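Local coordinates for glutamate racemase (Francisella tularensis subsp. tularensis, PDB 3OUT), which belongs to the Asp/Glu/hydantoin racemase family and holds D-glutamic acid in a pocket between two alpha/beta domains, each built on a parallel sheet, at residues B[77-82]-B[119-124]; B[148-153]-B[184-189]. All blocks are in the same frame, centred on the assembly; numbering follows the deposited sequence.

Contact 1. Residues B[77-82]-B[119-124]. With DGL (D-glutamic acid), chain E.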
loop_
_atom_site.group_PDB
_atom_site.type_symbol
_atom_site.label_atom_id
_atom_site.label_comp_id
_atom_site.label_asym_id
_atom_site.label_seq_id
_atom_site.Cartn_x
_atom_site.Cartn_y
_atom_site.Cartn_z
ATOM N N CYS B 77 -5.003 1.187 19.413
ATOM C CA CYS B 77 -5.989 0.393 18.693
ATOM C C CYS B 77 -6.036 -1.018 19.270
ATOM O O CYS B 77 -5.004 -1.707 19.362
ATOM C CB CYS B 77 -5.586 0.316 17.220
ATOM S SG CYS B 77 -6.708 -0.716 16.244
ATOM N N ASN B 78 -7.229 -1.463 19.654
ATOM C CA ASN B 78 -7.403 -2.799 20.166
ATOM C C ASN B 78 -7.161 -3.881 19.113
ATOM O O ASN B 78 -6.694 -4.977 19.427
ATOM C CB ASN B 78 -8.810 -3.001 20.737
ATOM C CG ASN B 78 -9.056 -2.234 22.022
ATOM O OD1 ASN B 78 -8.928 -2.788 23.148
ATOM N ND2 ASN B 78 -9.453 -0.970 21.877
ATOM N N THR B 79 -7.475 -3.571 17.866
ATOM C CA THR B 79 -7.362 -4.526 16.762
ATOM C C THR B 79 -5.877 -4.776 16.480
ATOM O O THR B 79 -5.449 -5.917 16.415
ATOM C CB THR B 79 -8.122 -4.037 15.470
ATOM O OG1 THR B 79 -9.498 -3.805 15.785
ATOM C CG2 THR B 79 -7.949 -5.031 14.337
ATOM N N ILE B 80 -5.072 -3.719 16.375
ATOM C CA ILE B 80 -3.608 -3.889 16.240
ATOM C C ILE B 80 -3.019 -4.574 17.480
ATOM O O ILE B 80 -2.207 -5.488 17.356
ATOM C CB ILE B 80 -2.907 -2.534 15.980
ATOM C CG1 ILE B 80 -3.405 -1.929 14.663
ATOM C CG2 ILE B 80 -1.357 -2.707 15.925
ATOM C CD1 ILE B 80 -2.929 -0.458 14.406
ATOM N N SER B 81 -3.452 -4.163 18.665
ATOM C CA SER B 81 -2.946 -4.830 19.895
ATOM C C SER B 81 -3.238 -6.328 19.935
ATOM O O SER B 81 -2.434 -7.125 20.414
ATOM C CB SER B 81 -3.582 -4.195 21.123
ATOM O OG SER B 81 -3.205 -2.801 21.277
ATOM N N ALA B 82 -4.423 -6.705 19.504
ATOM C CA ALA B 82 -4.852 -8.088 19.503
ATOM C C ALA B 82 -4.026 -8.992 18.588
ATOM O O ALA B 82 -3.779 -10.181 18.876
ATOM C CB ALA B 82 -6.310 -8.165 19.039
ATOM N N THR B 119 -14.147 -5.204 17.734
ATOM C CA THR B 119 -14.277 -5.470 16.298
ATOM C C THR B 119 -14.268 -6.966 15.999
ATOM O O THR B 119 -13.767 -7.786 16.785
ATOM C CB THR B 119 -13.148 -4.852 15.476
ATOM O OG1 THR B 119 -11.907 -5.475 15.858
ATOM C CG2 THR B 119 -13.037 -3.326 15.615
ATOM N N PRO B 120 -14.813 -7.336 14.841
ATOM C CA PRO B 120 -14.716 -8.752 14.443
ATOM C C PRO B 120 -13.295 -9.299 14.484
ATOM O O PRO B 120 -13.082 -10.410 15.003
ATOM C CB PRO B 120 -15.337 -8.736 13.021
ATOM C CG PRO B 120 -16.293 -7.647 13.076
ATOM C CD PRO B 120 -15.597 -6.564 13.862
ATOM N N ALA B 121 -12.306 -8.556 13.965
ATOM C CA ALA B 121 -10.909 -9.014 14.021
ATOM C C ALA B 121 -10.440 -9.253 15.450
ATOM O O ALA B 121 -9.830 -10.273 15.735
ATOM C CB ALA B 121 -9.963 -8.069 13.288
ATOM N N THR B 122 -10.759 -8.332 16.356
ATOM C CA THR B 122 -10.311 -8.478 17.720
ATOM C C THR B 122 -10.931 -9.702 18.350
ATOM O O THR B 122 -10.250 -10.444 19.046
ATOM C CB THR B 122 -10.607 -7.189 18.529
ATOM O OG1 THR B 122 -9.852 -6.109 17.965
ATOM C CG2 THR B 122 -10.319 -7.334 20.060
ATOM N N ILE B 123 -12.247 -9.859 18.218
ATOM C CA ILE B 123 -12.930 -10.953 18.915
ATOM C C ILE B 123 -12.483 -12.289 18.287
ATOM O O ILE B 123 -12.131 -13.232 19.005
ATOM C CB ILE B 123 -14.460 -10.818 18.852
ATOM C CG1 ILE B 123 -14.941 -9.577 19.593
ATOM C CG2 ILE B 123 -15.124 -12.111 19.412
ATOM C CD1 ILE B 123 -14.603 -9.529 21.078
ATOM N N ASN B 124 -12.423 -12.356 16.947
ATOM C CA ASN B 124 -12.010 -13.582 16.268
ATOM C C ASN B 124 -10.562 -13.958 16.562
ATOM O O ASN B 124 -10.220 -15.127 16.546
ATOM C CB ASN B 124 -12.201 -13.495 14.750
ATOM C CG ASN B 124 -13.643 -13.428 14.349
ATOM O OD1 ASN B 124 -14.528 -13.828 15.088
ATOM N ND2 ASN B 124 -13.888 -12.880 13.165
HETATM N N DGL E . -9.998 2.039 14.143
HETATM C CA DGL E . -10.827 0.785 14.222
HETATM C C DGL E . -10.781 0.039 12.919
HETATM O O DGL E . -9.866 0.298 12.104
HETATM C CB DGL E . -10.368 -0.194 15.296
HETATM C CG DGL E . -10.223 0.400 16.705
HETATM C CD DGL E . -10.032 -0.622 17.809
HETATM O OE1 DGL E . -10.169 -1.833 17.559
HETATM O OE2 DGL E . -9.780 -0.176 18.964
HETATM O OXT DGL E . -11.603 -0.881 12.689
#
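Thr79 and Thr119 meet through hydroxyls set by different first torsions. Thr79 OG1 is anti to its carbonyl carbon (chi1 -57°), whereas Thr119 OG1 lies between its backbone N and carbonyl carbon (chi1 64°). Both segments are N-capped helix starts, Cys77 before 78-82 and Thr119 before 120-124, whose short axes approach to 8.6 Å at 32°. The side chains of Thr79 and Thr119 cross at about a right angle, and Thr119 OG1 donates to Thr79 OG1 at 2.9 Å. As N-cap, Thr119 OG1 also accepts from Thr122 N. Thr79 OG1 in turn donates to D-glutamic acid OE1 at 2.7 Å. The two hydroxyls thus form a chain of hydrogen bonds from Thr119 through Thr79 to the ligand, while Thr119 CG2 approaches OE1 directly, at 3.8 Å.

The other carboxylate oxygen, OE2, is gripped by Asn78 N and by Asn78 ND2, the latter at 3.0 Å. Tyr128 OH binds Asn78 OD1 and so helps fix the amide. The start of helix 78-82 faces the carboxylate, which probably favours its negative charge. Cys77 SG accepts from Ile80 N. On the other branch of Thr79, CG2 packs on Ala121 CB at 3.8 Å.

Contact 2. Residues B[148-153]-B[184-189]. With DGL (D-glutamic acid), chain E.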
loop_
_atom_site.group_PDB
_atom_site.type_symbol
_atom_site.label_atom_id
_atom_site.label_comp_id
_atom_site.label_asym_id
_atom_site.label_seq_id
_atom_site.Cartn_x
_atom_site.Cartn_y
_atom_site.Cartn_z
ATOM N N LEU B 148 -20.933 -3.397 13.166
ATOM C CA LEU B 148 -21.430 -2.120 12.663
ATOM C C LEU B 148 -21.035 -0.907 13.483
ATOM O O LEU B 148 -21.079 0.220 12.955
ATOM C CB LEU B 148 -22.949 -2.114 12.504
ATOM C CG LEU B 148 -23.636 -1.010 11.674
ATOM C CD1 LEU B 148 -23.000 -0.812 10.263
ATOM C CD2 LEU B 148 -25.136 -1.314 11.536
ATOM N N PHE B 149 -20.610 -1.097 14.737
ATOM C CA PHE B 149 -20.415 0.076 15.582
ATOM C C PHE B 149 -19.402 1.112 15.036
ATOM O O PHE B 149 -19.630 2.322 15.130
ATOM C CB PHE B 149 -19.961 -0.329 16.992
ATOM C CG PHE B 149 -21.062 -0.695 17.983
ATOM C CD1 PHE B 149 -22.421 -0.636 17.689
ATOM C CD2 PHE B 149 -20.682 -1.128 19.246
ATOM C CE1 PHE B 149 -23.369 -0.936 18.654
ATOM C CE2 PHE B 149 -21.633 -1.494 20.206
ATOM C CZ PHE B 149 -22.963 -1.363 19.917
ATOM N N VAL B 150 -18.266 0.665 14.523
ATOM C CA VAL B 150 -17.248 1.584 14.067
ATOM C C VAL B 150 -17.776 2.532 12.991
ATOM O O VAL B 150 -17.675 3.755 13.130
ATOM C CB VAL B 150 -15.974 0.862 13.586
ATOM C CG1 VAL B 150 -15.085 1.765 12.753
ATOM C CG2 VAL B 150 -15.181 0.292 14.797
ATOM N N SER B 151 -18.347 1.995 11.915
ATOM C CA SER B 151 -18.861 2.867 10.844
ATOM C C SER B 151 -20.011 3.765 11.333
ATOM O O SER B 151 -20.079 4.934 10.996
ATOM C CB SER B 151 -19.293 2.035 9.656
ATOM O OG SER B 151 -19.707 2.942 8.624
HETATM N N MSE B 152 -20.899 3.193 12.134
HETATM C CA MSE B 152 -22.052 3.881 12.711
HETATM C C MSE B 152 -21.572 5.152 13.419
HETATM O O MSE B 152 -22.102 6.242 13.193
HETATM C CB MSE B 152 -22.782 2.933 13.702
HETATM C CG MSE B 152 -23.974 3.525 14.301
HETATM SE SE MSE B 152 -24.783 2.314 15.601
HETATM C CE MSE B 152 -23.473 2.691 17.018
ATOM N N ILE B 153 -20.544 4.998 14.242
ATOM C CA ILE B 153 -20.033 6.096 15.046
ATOM C C ILE B 153 -19.309 7.116 14.159
ATOM O O ILE B 153 -19.452 8.343 14.320
ATOM C CB ILE B 153 -19.147 5.533 16.203
ATOM C CG1 ILE B 153 -20.057 4.838 17.230
ATOM C CG2 ILE B 153 -18.294 6.615 16.873
ATOM C CD1 ILE B 153 -19.274 3.924 18.164
ATOM N N LEU B 184 -15.158 -2.318 26.949
ATOM C CA LEU B 184 -15.336 -1.570 25.702
ATOM C C LEU B 184 -14.018 -1.697 24.879
ATOM O O LEU B 184 -13.113 -0.788 24.879
ATOM C CB LEU B 184 -15.665 -0.104 26.018
ATOM C CG LEU B 184 -16.917 0.111 26.864
ATOM C CD1 LEU B 184 -17.193 1.629 26.995
ATOM C CD2 LEU B 184 -18.123 -0.668 26.273
ATOM N N GLY B 185 -13.887 -2.857 24.236
ATOM C CA GLY B 185 -12.644 -3.293 23.590
ATOM C C GLY B 185 -12.426 -2.790 22.171
ATOM O O GLY B 185 -11.796 -3.460 21.365
ATOM N N CYS B 186 -12.901 -1.575 21.922
ATOM C CA CYS B 186 -12.653 -0.838 20.690
ATOM C C CYS B 186 -12.633 0.629 21.048
ATOM O O CYS B 186 -13.466 1.104 21.830
ATOM C CB CYS B 186 -13.744 -1.134 19.698
ATOM S SG CYS B 186 -13.742 -0.182 18.123
ATOM N N THR B 187 -11.700 1.366 20.476
ATOM C CA THR B 187 -11.561 2.798 20.784
ATOM C C THR B 187 -12.849 3.614 20.600
ATOM O O THR B 187 -13.032 4.658 21.263
ATOM C CB THR B 187 -10.506 3.466 19.859
ATOM O OG1 THR B 187 -10.807 3.173 18.488
ATOM C CG2 THR B 187 -9.158 2.966 20.134
ATOM N N HIS B 188 -13.684 3.184 19.653
ATOM C CA HIS B 188 -14.862 3.954 19.279
ATOM C C HIS B 188 -16.001 3.842 20.295
ATOM O O HIS B 188 -16.862 4.712 20.341
ATOM C CB HIS B 188 -15.363 3.489 17.921
ATOM C CG HIS B 188 -14.500 3.916 16.787
ATOM N ND1 HIS B 188 -13.129 3.758 16.772
ATOM C CD2 HIS B 188 -14.828 4.517 15.621
ATOM C CE1 HIS B 188 -12.660 4.220 15.622
ATOM N NE2 HIS B 188 -13.674 4.673 14.900
ATOM N N TYR B 189 -16.025 2.755 21.061
ATOM C CA TYR B 189 -17.252 2.393 21.795
ATOM C C TYR B 189 -17.559 3.312 22.982
ATOM O O TYR B 189 -18.739 3.484 23.284
ATOM C CB TYR B 189 -17.266 0.932 22.221
ATOM C CG TYR B 189 -17.132 -0.083 21.092
ATOM C CD1 TYR B 189 -17.177 0.282 19.723
ATOM C CD2 TYR B 189 -16.999 -1.439 21.390
ATOM C CE1 TYR B 189 -17.020 -0.688 18.732
ATOM C CE2 TYR B 189 -16.880 -2.375 20.423
ATOM C CZ TYR B 189 -16.930 -2.008 19.092
ATOM O OH TYR B 189 -16.761 -2.995 18.147
HETATM N N DGL E . -9.998 2.039 14.143
HETATM C CA DGL E . -10.827 0.785 14.222
HETATM C C DGL E . -10.781 0.039 12.919
HETATM O O DGL E . -9.866 0.298 12.104
HETATM C CB DGL E . -10.368 -0.194 15.296
HETATM C CG DGL E . -10.223 0.400 16.705
HETATM C CD DGL E . -10.032 -0.622 17.809
HETATM O OE1 DGL E . -10.169 -1.833 17.559
HETATM O OE2 DGL E . -9.780 -0.176 18.964
HETATM O OXT DGL E . -11.603 -0.881 12.689
HETATM O O HOH W 1 -17.236 -2.135 15.532
#
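Phe149 and Val150 of the helix segment 149-153 face Tyr189 and His188, with the CA atoms of Val150 and His188 6.2 Å apart, and residues 186-189 form a type I beta turn in the loop after strand 181-184. Tyr189 N closes the turn on Cys186 O.

Phe149 and Tyr189 make a T-shaped pair with planes at 84°. Phe149 is the edge. Its CD2 sits over the centre of one face of the tyrosine ring, and its CB touches Tyr189 CE1 at 3.4 Å. Cys186 CB lies over the centre of the opposite face, so the tyrosine ring is clamped on both sides. A water in the plane of that ring links Tyr189 OH to Val150 N. It accepts from Val150 N and is 2.8 Å from Tyr189 OH.

Val150 spreads its two methyls. CG1, anti to the backbone N (chi1 164°), makes an off-centre CH-pi contact with the His188 ring. CG2 touches Cys186 SG at 3.7 Å. Ile153 brings CD1 against His188 O at 3.3 Å and also against His188 CB.

The His188 ring is held at both nitrogens. ND1 donates to Thr187 OG1 at 2.9 Å, with the oxygen close to the ring plane. NE2 is hydrogen-bonded to Glu154 OE2, just beyond the helix segment. Thr187 N donates to D-glutamic acid OE2 at 2.9 Å, and Cys186 SG lies near the ligand CD. The direct contacts between the two segments are mostly apolar and aromatic, while Thr187 N turns to the ligand. The segments therefore meet through this packing plus one water bridge, and the turn places Cys186, Thr187 and His188 in the pocket, with His188 NE2 bonded to Glu154.

How the contacts relate
The contacts come in series along the chain, contact 1 before contact 2, with centres 11 Å apart. Helix 78-92 of contact 1 follows strand 72-75 of the six-stranded parallel sheet. The other three segments belong to the part built on the four-stranded parallel sheet: helix 120-125 follows strand 113-118, helix 149-154 comes after strand 140-145, and the loop segment 184-189 begins at the end of strand 181-184. Contact 1 therefore joins the two sheet regions, while contact 2 lies within one. They touch where Asn78 CG comes 3.1 Å from Gly185 O. Both reach D-glutamic acid, so the pocket is assembled from loops and helix starts at the strand ends of both sheets.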